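Local coordinates for VIN1 (Oscarella pearsei, PDB 6BFI), which binds actin filaments and may play a role in cell-cell adhesion, as a sponge member of the vinculin/alpha-catenin family, at residues Y144-A148 / T159-L164; I151-L157 / I209-C213; V137-V141 / M168-M172. All blocks are in the same frame, centred on the assembly; numbering follows the deposited sequence.

Interaction 1. Residues Y144-A148 / T159-L164; sequences YLDVA and TFLQNL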
ATOM      1  N   TYR A 144      29.122  -9.699  12.574  1.00 68.78           N
ATOM      2  CA  TYR A 144      30.396  -9.328  11.968  1.00 74.17           C
ATOM      3  C   TYR A 144      30.373  -7.930  11.364  1.00 75.42           C
ATOM      4  O   TYR A 144      31.442  -7.359  11.123  1.00 75.46           O
ATOM      5  CB  TYR A 144      30.805 -10.345  10.900  1.00 77.83           C
ATOM      6  CG  TYR A 144      32.223 -10.139  10.407  1.00 80.46           C
ATOM      7  CD1 TYR A 144      33.304 -10.277  11.268  1.00 82.58           C
ATOM      8  CD2 TYR A 144      32.479  -9.799   9.085  1.00 78.67           C
ATOM      9  CE1 TYR A 144      34.599 -10.086  10.827  1.00 82.90           C
ATOM     10  CE2 TYR A 144      33.772  -9.608   8.635  1.00 80.28           C
ATOM     11  CZ  TYR A 144      34.827  -9.753   9.510  1.00 84.32           C
ATOM     12  OH  TYR A 144      36.113  -9.563   9.066  1.00 94.76           O
ATOM     13  N   LEU A 145      29.186  -7.365  11.115  1.00 80.32           N
ATOM     14  CA  LEU A 145      29.119  -6.007  10.580  1.00 75.35           C
ATOM     15  C   LEU A 145      29.837  -5.005  11.480  1.00 74.42           C
ATOM     16  O   LEU A 145      30.491  -4.076  10.989  1.00 74.61           O
ATOM     17  CB  LEU A 145      27.662  -5.589  10.384  1.00 70.94           C
ATOM     18  CG  LEU A 145      26.978  -6.094   9.115  1.00 69.33           C
ATOM     19  CD1 LEU A 145      25.534  -5.627   9.076  1.00 67.59           C
ATOM     20  CD2 LEU A 145      27.735  -5.622   7.885  1.00 66.94           C
ATOM     21  N   ASP A 146      29.739  -5.179  12.799  1.00 75.55           N
ATOM     22  CA  ASP A 146      30.259  -4.184  13.731  1.00 76.74           C
ATOM     23  C   ASP A 146      31.782  -4.100  13.733  1.00 80.73           C
ATOM     24  O   ASP A 146      32.326  -3.141  14.291  1.00 81.04           O
ATOM     25  CB  ASP A 146      29.758  -4.485  15.146  1.00 82.92           C
ATOM     26  CG  ASP A 146      29.335  -3.234  15.892  1.00 90.01           C
ATOM     27  OD1 ASP A 146      28.581  -2.424  15.315  1.00 89.11           O
ATOM     28  OD2 ASP A 146      29.760  -3.058  17.053  1.00 97.88           O
ATOM     29  N   VAL A 147      32.476  -5.068  13.130  1.00 80.63           N
ATOM     30  CA  VAL A 147      33.934  -5.037  13.086  1.00 77.08           C
ATOM     31  C   VAL A 147      34.447  -3.866  12.251  1.00 76.14           C
ATOM     32  O   VAL A 147      35.566  -3.389  12.473  1.00 81.96           O
ATOM     33  CB  VAL A 147      34.459  -6.389  12.556  1.00 72.25           C
ATOM     34  CG1 VAL A 147      35.969  -6.376  12.402  1.00 73.68           C
ATOM     35  CG2 VAL A 147      34.040  -7.519  13.483  1.00 64.33           C
ATOM     36  N   ALA A 148      33.639  -3.365  11.316  1.00 71.65           N
ATOM     37  CA  ALA A 148      34.093  -2.318  10.408  1.00 68.19           C
ATOM     38  C   ALA A 148      34.426  -1.013  11.122  1.00 70.28           C
ATOM     39  O   ALA A 148      35.119  -0.166  10.547  1.00 74.16           O
ATOM     40  CB  ALA A 148      33.038  -2.068   9.333  1.00 64.94           C
ATOM     41  N   THR A 159      40.884  -7.551   4.446  1.00 91.30           N
ATOM     42  CA  THR A 159      40.568  -8.788   5.157  1.00 92.64           C
ATOM     43  C   THR A 159      39.106  -8.817   5.592  1.00 88.92           C
ATOM     44  O   THR A 159      38.402  -9.815   5.391  1.00 90.09           O
ATOM     45  CB  THR A 159      41.486  -8.945   6.368  1.00 94.96           C
ATOM     46  OG1 THR A 159      41.201  -7.913   7.320  1.00 83.32           O
ATOM     47  CG2 THR A 159      42.947  -8.847   5.944  1.00102.20           C
ATOM     48  N   PHE A 160      38.638  -7.723   6.200  1.00 84.65           N
ATOM     49  CA  PHE A 160      37.236  -7.619   6.593  1.00 78.86           C
ATOM     50  C   PHE A 160      36.314  -7.821   5.398  1.00 78.39           C
ATOM     51  O   PHE A 160      35.288  -8.501   5.507  1.00 77.80           O
ATOM     52  CB  PHE A 160      36.987  -6.260   7.250  1.00 76.52           C
ATOM     53  CG  PHE A 160      35.543  -5.840   7.265  1.00 77.35           C
ATOM     54  CD1 PHE A 160      34.687  -6.282   8.259  1.00 80.13           C
ATOM     55  CD2 PHE A 160      35.046  -4.983   6.291  1.00 73.84           C
ATOM     56  CE1 PHE A 160      33.362  -5.890   8.276  1.00 75.14           C
ATOM     57  CE2 PHE A 160      33.725  -4.588   6.305  1.00 68.75           C
ATOM     58  CZ  PHE A 160      32.881  -5.041   7.297  1.00 72.48           C
ATOM     59  N   LEU A 161      36.665  -7.240   4.249  1.00 81.04           N
ATOM     60  CA  LEU A 161      35.859  -7.415   3.046  1.00 78.76           C
ATOM     61  C   LEU A 161      35.797  -8.882   2.640  1.00 83.07           C
ATOM     62  O   LEU A 161      34.712  -9.431   2.405  1.00 88.47           O
ATOM     63  CB  LEU A 161      36.431  -6.556   1.915  1.00 80.78           C
ATOM     64  CG  LEU A 161      35.545  -6.099   0.752  1.00 80.28           C
ATOM     65  CD1 LEU A 161      36.259  -5.011  -0.035  1.00 77.32           C
ATOM     66  CD2 LEU A 161      35.161  -7.248  -0.171  1.00 84.43           C
ATOM     67  N   GLN A 162      36.958  -9.540   2.561  1.00 85.69           N
ATOM     68  CA  GLN A 162      36.999 -10.940   2.157  1.00 86.88           C
ATOM     69  C   GLN A 162      36.368 -11.869   3.185  1.00 83.51           C
ATOM     70  O   GLN A 162      36.118 -13.035   2.865  1.00 76.76           O
ATOM     71  CB  GLN A 162      38.441 -11.374   1.882  1.00 90.88           C
ATOM     72  CG  GLN A 162      39.175 -11.923   3.092  1.00 93.20           C
ATOM     73  CD  GLN A 162      40.571 -12.407   2.751  1.00102.35           C
ATOM     74  OE1 GLN A 162      41.225 -11.868   1.859  1.00106.87           O
ATOM     75  NE2 GLN A 162      41.031 -13.436   3.458  1.00105.00           N
ATOM     76  N   ASN A 163      36.119 -11.394   4.407  1.00 82.63           N
ATOM     77  CA  ASN A 163      35.323 -12.158   5.358  1.00 83.83           C
ATOM     78  C   ASN A 163      33.838 -11.833   5.275  1.00 84.07           C
ATOM     79  O   ASN A 163      33.007 -12.674   5.640  1.00 80.64           O
ATOM     80  CB  ASN A 163      35.808 -11.914   6.790  1.00 85.69           C
ATOM     81  CG  ASN A 163      37.280 -12.221   6.964  1.00 92.31           C
ATOM     82  OD1 ASN A 163      37.908 -12.823   6.095  1.00 96.23           O
ATOM     83  ND2 ASN A 163      37.838 -11.808   8.098  1.00 94.58           N
ATOM     84  N   LEU A 164      33.487 -10.640   4.796  1.00 84.70           N
ATOM     85  CA  LEU A 164      32.099 -10.202   4.748  1.00 79.29           C
ATOM     86  C   LEU A 164      31.378 -10.662   3.490  1.00 81.90           C
ATOM     87  O   LEU A 164      30.176 -10.945   3.546  1.00 80.58           O
ATOM     88  CB  LEU A 164      32.026  -8.675   4.845  1.00 75.76           C
ATOM     89  CG  LEU A 164      30.626  -8.059   4.913  1.00 68.99           C
ATOM     90  CD1 LEU A 164      29.948  -8.425   6.222  1.00 65.43           C
ATOM     91  CD2 LEU A 164      30.683  -6.550   4.736  1.00 68.39           C
TER

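Interaction 2. Residues I151-L157 / I209-C213; sequences IDVEADL and IRVCC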
ATOM      1  N   ILE A 151      38.311  -0.363  11.541  1.00 77.36           N
ATOM      2  CA  ILE A 151      39.179  -0.381  10.368  1.00 76.99           C
ATOM      3  C   ILE A 151      39.803   0.996  10.181  1.00 75.67           C
ATOM      4  O   ILE A 151      39.098   2.011  10.130  1.00 71.93           O
ATOM      5  CB  ILE A 151      38.398  -0.809   9.117  1.00 73.85           C
ATOM      6  CG1 ILE A 151      37.735  -2.170   9.338  1.00 73.91           C
ATOM      7  CG2 ILE A 151      39.318  -0.854   7.905  1.00 72.84           C
ATOM      8  CD1 ILE A 151      36.952  -2.657   8.137  1.00 70.25           C
ATOM      9  N   ASP A 152      41.131   1.033  10.074  1.00 79.14           N
ATOM     10  CA  ASP A 152      41.858   2.275   9.834  1.00 84.14           C
ATOM     11  C   ASP A 152      42.842   2.206   8.678  1.00 87.48           C
ATOM     12  O   ASP A 152      43.263   3.265   8.193  1.00 77.48           O
ATOM     13  CB  ASP A 152      42.616   2.710  11.097  1.00 90.20           C
ATOM     14  CG  ASP A 152      41.758   3.533  12.039  1.00 91.04           C
ATOM     15  OD1 ASP A 152      40.559   3.221  12.192  1.00 90.54           O
ATOM     16  OD2 ASP A 152      42.286   4.502  12.623  1.00 90.97           O
ATOM     17  N   VAL A 153      43.235   1.016   8.230  1.00 92.12           N
ATOM     18  CA  VAL A 153      44.117   0.851   7.082  1.00 93.42           C
ATOM     19  C   VAL A 153      43.424  -0.072   6.089  1.00 91.03           C
ATOM     20  O   VAL A 153      42.655  -0.959   6.474  1.00 84.08           O
ATOM     21  CB  VAL A 153      45.499   0.291   7.489  1.00 95.24           C
ATOM     22  CG1 VAL A 153      46.512   0.482   6.365  1.00100.63           C
ATOM     23  CG2 VAL A 153      45.989   0.955   8.768  1.00 92.98           C
ATOM     24  N   GLU A 154      43.702   0.141   4.801  1.00101.54           N
ATOM     25  CA  GLU A 154      43.040  -0.632   3.755  1.00106.88           C
ATOM     26  C   GLU A 154      43.371  -2.118   3.807  1.00110.06           C
ATOM     27  O   GLU A 154      42.700  -2.904   3.131  1.00111.77           O
ATOM     28  CB  GLU A 154      43.394  -0.062   2.378  1.00120.90           C
ATOM     29  CG  GLU A 154      42.487   1.083   1.943  1.00125.14           C
ATOM     30  CD  GLU A 154      42.896   1.689   0.614  1.00131.94           C
ATOM     31  OE1 GLU A 154      44.099   1.636   0.278  1.00139.05           O
ATOM     32  OE2 GLU A 154      42.013   2.216  -0.098  1.00130.53           O
ATOM     33  N   ALA A 155      44.377  -2.524   4.585  1.00110.96           N
ATOM     34  CA  ALA A 155      44.606  -3.948   4.805  1.00109.92           C
ATOM     35  C   ALA A 155      43.483  -4.552   5.641  1.00101.71           C
ATOM     36  O   ALA A 155      42.961  -5.629   5.318  1.00108.63           O
ATOM     37  CB  ALA A 155      45.962  -4.165   5.480  1.00109.69           C
ATOM     38  N   ASP A 156      43.093  -3.864   6.719  1.00 95.59           N
ATOM     39  CA  ASP A 156      41.961  -4.318   7.519  1.00 96.67           C
ATOM     40  C   ASP A 156      40.672  -4.303   6.708  1.00 90.88           C
ATOM     41  O   ASP A 156      39.819  -5.181   6.871  1.00 90.07           O
ATOM     42  CB  ASP A 156      41.812  -3.451   8.770  1.00102.52           C
ATOM     43  CG  ASP A 156      42.909  -3.697   9.786  1.00115.76           C
ATOM     44  OD1 ASP A 156      43.548  -4.769   9.725  1.00124.22           O
ATOM     45  OD2 ASP A 156      43.126  -2.822  10.651  1.00117.06           O
ATOM     46  N   LEU A 157      40.510  -3.309   5.830  1.00 91.38           N
ATOM     47  CA  LEU A 157      39.340  -3.281   4.960  1.00 87.97           C
ATOM     48  C   LEU A 157      39.372  -4.422   3.951  1.00 88.82           C
ATOM     49  O   LEU A 157      38.317  -4.940   3.568  1.00 90.83           O
ATOM     50  CB  LEU A 157      39.249  -1.932   4.245  1.00 87.35           C
ATOM     51  CG  LEU A 157      38.137  -1.731   3.213  1.00 86.41           C
ATOM     52  CD1 LEU A 157      36.773  -2.086   3.793  1.00 82.26           C
ATOM     53  CD2 LEU A 157      38.148  -0.296   2.705  1.00 86.85           C
ATOM     54  N   ILE A 209      34.221   3.271   4.563  1.00 56.54           N
ATOM     55  CA  ILE A 209      35.410   2.798   5.266  1.00 58.46           C
ATOM     56  C   ILE A 209      36.671   3.301   4.576  1.00 62.10           C
ATOM     57  O   ILE A 209      37.632   3.724   5.231  1.00 60.10           O
ATOM     58  CB  ILE A 209      35.404   1.262   5.366  1.00 60.38           C
ATOM     59  CG1 ILE A 209      34.201   0.775   6.166  1.00 61.20           C
ATOM     60  CG2 ILE A 209      36.681   0.772   6.017  1.00 63.69           C
ATOM     61  CD1 ILE A 209      34.048  -0.723   6.146  1.00 65.62           C
ATOM     62  N   ARG A 210      36.686   3.265   3.240  1.00 58.57           N
ATOM     63  CA  ARG A 210      37.847   3.751   2.504  1.00 67.28           C
ATOM     64  C   ARG A 210      38.119   5.222   2.808  1.00 67.46           C
ATOM     65  O   ARG A 210      39.272   5.609   3.051  1.00 64.94           O
ATOM     66  CB  ARG A 210      37.642   3.527   1.007  1.00 72.72           C
ATOM     67  CG  ARG A 210      38.904   3.604   0.170  1.00 80.49           C
ATOM     68  CD  ARG A 210      38.853   2.566  -0.939  1.00 86.46           C
ATOM     69  NE  ARG A 210      38.953   1.210  -0.406  1.00 92.25           N
ATOM     70  CZ  ARG A 210      38.534   0.120  -1.042  1.00 96.10           C
ATOM     71  NH1 ARG A 210      37.970   0.221  -2.238  1.00 96.08           N
ATOM     72  NH2 ARG A 210      38.671  -1.074  -0.479  1.00 97.61           N
ATOM     73  N   VAL A 211      37.072   6.056   2.824  1.00 65.17           N
ATOM     74  CA  VAL A 211      37.315   7.465   3.139  1.00 64.64           C
ATOM     75  C   VAL A 211      37.804   7.617   4.575  1.00 59.98           C
ATOM     76  O   VAL A 211      38.614   8.505   4.867  1.00 61.99           O
ATOM     77  CB  VAL A 211      36.073   8.345   2.869  1.00 63.61           C
ATOM     78  CG1 VAL A 211      35.056   7.629   1.997  1.00 54.89           C
ATOM     79  CG2 VAL A 211      35.441   8.849   4.168  1.00 62.23           C
ATOM     80  N   CYS A 212      37.352   6.755   5.493  1.00 63.28           N
ATOM     81  CA  CYS A 212      37.874   6.821   6.858  1.00 61.79           C
ATOM     82  C   CYS A 212      39.363   6.491   6.895  1.00 63.83           C
ATOM     83  O   CYS A 212      40.149   7.183   7.561  1.00 65.96           O
ATOM     84  CB  CYS A 212      37.090   5.878   7.770  1.00 62.63           C
ATOM     85  SG  CYS A 212      35.371   6.373   8.061  1.00 61.90           S
ATOM     86  N   CYS A 213      39.773   5.446   6.170  1.00 65.28           N
ATOM     87  CA  CYS A 213      41.183   5.080   6.122  1.00 69.65           C
ATOM     88  C   CYS A 213      42.027   6.186   5.506  1.00 74.84           C
ATOM     89  O   CYS A 213      43.180   6.378   5.906  1.00 84.56           O
ATOM     90  CB  CYS A 213      41.371   3.783   5.334  1.00 71.03           C
ATOM     91  SG  CYS A 213      40.549   2.344   6.044  1.00 79.30           S
TER

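Interaction 3. Residues V137-V141 / M168-M172; sequences VCRSV and MTSMM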
ATOM      1  N   VAL A 137      22.407 -17.718  10.361  1.00 67.27           N
ATOM      2  CA  VAL A 137      23.283 -17.063   9.384  1.00 68.27           C
ATOM      3  C   VAL A 137      23.174 -15.544   9.497  1.00 66.03           C
ATOM      4  O   VAL A 137      24.186 -14.832   9.618  1.00 70.51           O
ATOM      5  CB  VAL A 137      22.951 -17.545   7.961  1.00 70.61           C
ATOM      6  CG1 VAL A 137      23.642 -16.668   6.930  1.00 68.60           C
ATOM      7  CG2 VAL A 137      23.354 -19.002   7.786  1.00 72.88           C
ATOM      8  N   CYS A 138      21.939 -15.025   9.462  1.00 63.18           N
ATOM      9  CA  CYS A 138      21.732 -13.579   9.529  1.00 57.73           C
ATOM     10  C   CYS A 138      22.352 -12.983  10.788  1.00 54.86           C
ATOM     11  O   CYS A 138      22.911 -11.880  10.753  1.00 55.47           O
ATOM     12  CB  CYS A 138      20.237 -13.259   9.471  1.00 54.79           C
ATOM     13  SG  CYS A 138      19.395 -13.826   7.975  1.00 53.15           S
ATOM     14  N   ARG A 139      22.254 -13.695  11.911  1.00 58.60           N
ATOM     15  CA  ARG A 139      22.870 -13.222  13.145  1.00 66.75           C
ATOM     16  C   ARG A 139      24.386 -13.182  13.020  1.00 71.89           C
ATOM     17  O   ARG A 139      25.022 -12.233  13.489  1.00 77.92           O
ATOM     18  CB  ARG A 139      22.460 -14.108  14.323  1.00 72.40           C
ATOM     19  CG  ARG A 139      21.022 -13.936  14.787  1.00 74.69           C
ATOM     20  CD  ARG A 139      20.726 -12.509  15.215  1.00 74.37           C
ATOM     21  NE  ARG A 139      19.515 -12.435  16.030  1.00 72.85           N
ATOM     22  CZ  ARG A 139      18.894 -11.306  16.354  1.00 65.47           C
ATOM     23  NH1 ARG A 139      19.358 -10.142  15.922  1.00 57.36           N
ATOM     24  NH2 ARG A 139      17.804 -11.342  17.107  1.00 67.02           N
ATOM     25  N   SER A 140      24.985 -14.198  12.394  1.00 72.07           N
ATOM     26  CA  SER A 140      26.439 -14.206  12.250  1.00 74.08           C
ATOM     27  C   SER A 140      26.915 -13.006  11.436  1.00 72.44           C
ATOM     28  O   SER A 140      27.799 -12.254  11.875  1.00 67.74           O
ATOM     29  CB  SER A 140      26.907 -15.515  11.612  1.00 72.88           C
ATOM     30  OG  SER A 140      26.569 -15.576  10.240  1.00 71.61           O
ATOM     31  N   VAL A 141      26.326 -12.795  10.254  1.00 70.04           N
ATOM     32  CA  VAL A 141      26.786 -11.686   9.417  1.00 66.35           C
ATOM     33  C   VAL A 141      26.485 -10.345  10.086  1.00 60.79           C
ATOM     34  O   VAL A 141      27.308  -9.415  10.054  1.00 57.80           O
ATOM     35  CB  VAL A 141      26.169 -11.786   8.009  1.00 67.50           C
ATOM     36  CG1 VAL A 141      24.667 -11.933   8.090  1.00 72.52           C
ATOM     37  CG2 VAL A 141      26.544 -10.578   7.173  1.00 66.47           C
ATOM     38  N   MET A 168      27.725 -12.617   3.471  1.00 66.42           N
ATOM     39  CA  MET A 168      26.610 -11.915   2.841  1.00 68.22           C
ATOM     40  C   MET A 168      25.991 -12.748   1.727  1.00 73.62           C
ATOM     41  O   MET A 168      24.760 -12.827   1.612  1.00 74.43           O
ATOM     42  CB  MET A 168      27.078 -10.563   2.300  1.00 63.28           C
ATOM     43  CG  MET A 168      27.124  -9.457   3.338  1.00 62.79           C
ATOM     44  SD  MET A 168      25.474  -8.991   3.890  1.00 62.91           S
ATOM     45  CE  MET A 168      25.850  -7.714   5.087  1.00 62.09           C
ATOM     46  N   THR A 169      26.827 -13.380   0.897  1.00 78.27           N
ATOM     47  CA  THR A 169      26.299 -14.241  -0.158  1.00 79.91           C
ATOM     48  C   THR A 169      25.526 -15.416   0.430  1.00 78.14           C
ATOM     49  O   THR A 169      24.447 -15.772  -0.066  1.00 76.23           O
ATOM     50  CB  THR A 169      27.439 -14.728  -1.054  1.00 86.99           C
ATOM     51  OG1 THR A 169      27.974 -13.621  -1.790  1.00 86.52           O
ATOM     52  CG2 THR A 169      26.948 -15.786  -2.031  1.00 91.67           C
ATOM     53  N   SER A 170      26.050 -16.018   1.502  1.00 77.50           N
ATOM     54  CA  SER A 170      25.357 -17.128   2.147  1.00 76.89           C
ATOM     55  C   SER A 170      24.012 -16.697   2.719  1.00 72.69           C
ATOM     56  O   SER A 170      23.069 -17.494   2.752  1.00 73.80           O
ATOM     57  CB  SER A 170      26.229 -17.725   3.250  1.00 81.68           C
ATOM     58  OG  SER A 170      26.379 -16.815   4.326  1.00 82.00           O
ATOM     59  N   MET A 171      23.904 -15.450   3.181  1.00 69.38           N
ATOM     60  CA  MET A 171      22.619 -14.963   3.674  1.00 69.93           C
ATOM     61  C   MET A 171      21.647 -14.720   2.524  1.00 66.20           C
ATOM     62  O   MET A 171      20.477 -15.125   2.587  1.00 63.88           O
ATOM     63  CB  MET A 171      22.821 -13.685   4.489  1.00 69.95           C
ATOM     64  CG  MET A 171      21.536 -13.112   5.069  1.00 72.37           C
ATOM     65  SD  MET A 171      21.788 -11.566   5.966  1.00 72.67           S
ATOM     66  CE  MET A 171      22.288 -10.480   4.633  1.00 72.04           C
ATOM     67  N   MET A 172      22.120 -14.074   1.454  1.00 62.89           N
ATOM     68  CA  MET A 172      21.232 -13.703   0.358  1.00 63.84           C
ATOM     69  C   MET A 172      20.729 -14.925  -0.402  1.00 62.05           C
ATOM     70  O   MET A 172      19.587 -14.933  -0.876  1.00 59.21           O
ATOM     71  CB  MET A 172      21.939 -12.742  -0.594  1.00 75.89           C
ATOM     72  CG  MET A 172      22.283 -11.403   0.024  1.00 86.44           C
ATOM     73  SD  MET A 172      23.140 -10.329  -1.140  1.00 94.73           S
ATOM     74  CE  MET A 172      23.703  -9.028  -0.048  1.00 95.43           C
TER

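Interaction 1. Residues Y144-A148 / T159-L164
Segment 144-148 lies on helix 102-145 and has 3-10 geometry at 146-148. V147 N bonds to Y144 O at 3.2 Å and A148 N to L145 O at 3.2 Å, both three residues back. Segment 159-164 is helical throughout and belongs to helix 154-178. The two run in opposite senses: Y144 CA lies 7.5 Å from L164 CA, and A148 CA lies 7.2 Å from F160 CA. Y144 points toward the other segment and gives the largest share of the contact. Its ring lies beside that of F160, with centroids 5.3 Å apart and planes at 28°. The rings are slid so far that they barely overlap. The closest atoms of the two rings are Y144 CE2 and F160 CD1, 3.5 Å apart. This is an antiparallel helical hairpin near its connection, in the all-helical bundle architecture of the vinculin family. Ten residues separate the segments, five of them helical, so the chain reverses direction over a short span. The Y144 hydroxyl reaches past F160 to the more exposed N163. N163 ND2 donates a hydrogen bond to Y144 OH at 3.0 Å. On the buried side, A148 CA lies over one face of the F160 ring, and A148 CB is 3.6 Å from F160 CZ. L164 adds aliphatic packing: its CD1 is 3.9 Å from L145 CD2 and 4.1 Å from Y144 CD2. Other helices cover this inner side. L145 touches L238 and I242 of helix 224-249, while A148 and F160 both touch I209 of helix 185-215.

Interaction 2. Residues I151-L157 / I209-C213
L157 lies across I209, with L157 CD1 3.6 Å from I209 CG2. This joins the first turn of helix 154-178 to helix 185-215, two helices of an all-helical bundle of the vinculin family. I151, in the loop before that turn, packs on the same methyl: its CG2 is 3.6 Å from I209 CG2. I151 CG2 also lies 3.9 Å from C213 SG. C213 has the largest area covered by the other segment. Its sulfur sits 3.7 Å from V153 N, at the start of the helix, where V153 holds the N-cap position. The backbones come closest at this end, with D152 CA 4.7 Å from C213 CA. The outer margin is charged. E154 OE2 and R210 NE form a salt bridge at 3.2 Å, and L157 CD2 packs against R210 NH2 at 3.3 Å. I209 also touches R231 of helix 224-249. No conventional hydrogen bond crosses between the segments, but C213 CA makes a CA-H...O contact with D152 O at 3.5 Å.

Interaction 3. Residues V137-V141 / M168-M172
This is a buried, apolar helix-helix contact within a bundle. It joins helix 102-145 to helix 154-178, the next helix in the chain. The segments run antiparallel, with 152° between their N-to-C directions. Their axes come within 9.4 Å. C138 CA lies 6.1 Å from M171 CA, and V141 CA lies 6.6 Å from M168 CA. No hydrogen bond crosses between them. M171 is the main residue on its side. Its side chain is extended as far as SD and reaches across to the other helix, where it meets three residues. M171 CB is 3.9 Å from V137 CG1, its CG is 3.7 Å from C138 SG, and its SD is 3.6 Å from V141 CG1. V141 also meets M168. The CA-to-CB bond of M168 points away, but the flexible chain bends back, so that its CE is 3.6 Å from V141 CG2. V137 packs at the more open margin, where its CG1 is 3.8 Å from S170 OG and also 3.8 Å from M171 CA. S170 OG turns back to its own helix and bonds to G167 O. Two more helices close over the contact. M168 touches V198 and I202 of helix 185-215. C138 touches I242, I245 and I246 of helix 224-249, and R139 makes a salt bridge to E243 of that helix. Four helices thus share one interior lined with aliphatic and sulfur-containing side chains, as in the antiparallel four-helix bundles from which vinculin-family proteins are built.

Overall arrangement
All three contacts belong to one helical bundle and share helix 154-178. Interactions 1 and 3 both join it to helix 102-145. Interaction 1 lies nearer the connection and is nested inside the loop closed by interaction 3. Interaction 2 joins its start to helix 185-215. Interaction 3 is the buried one, apolar and rich in sulfur. Interactions 1 and 2 are partly buried. Each has an apolar inner side and a polar margin, a hydrogen bond in interaction 1 and a salt bridge in interaction 2. F160 packs on I151 and I209, linking these two. L145 meets M168, linking interactions 1 and 3. Interactions 2 and 3 do not touch; their centres are about 22 Å apart.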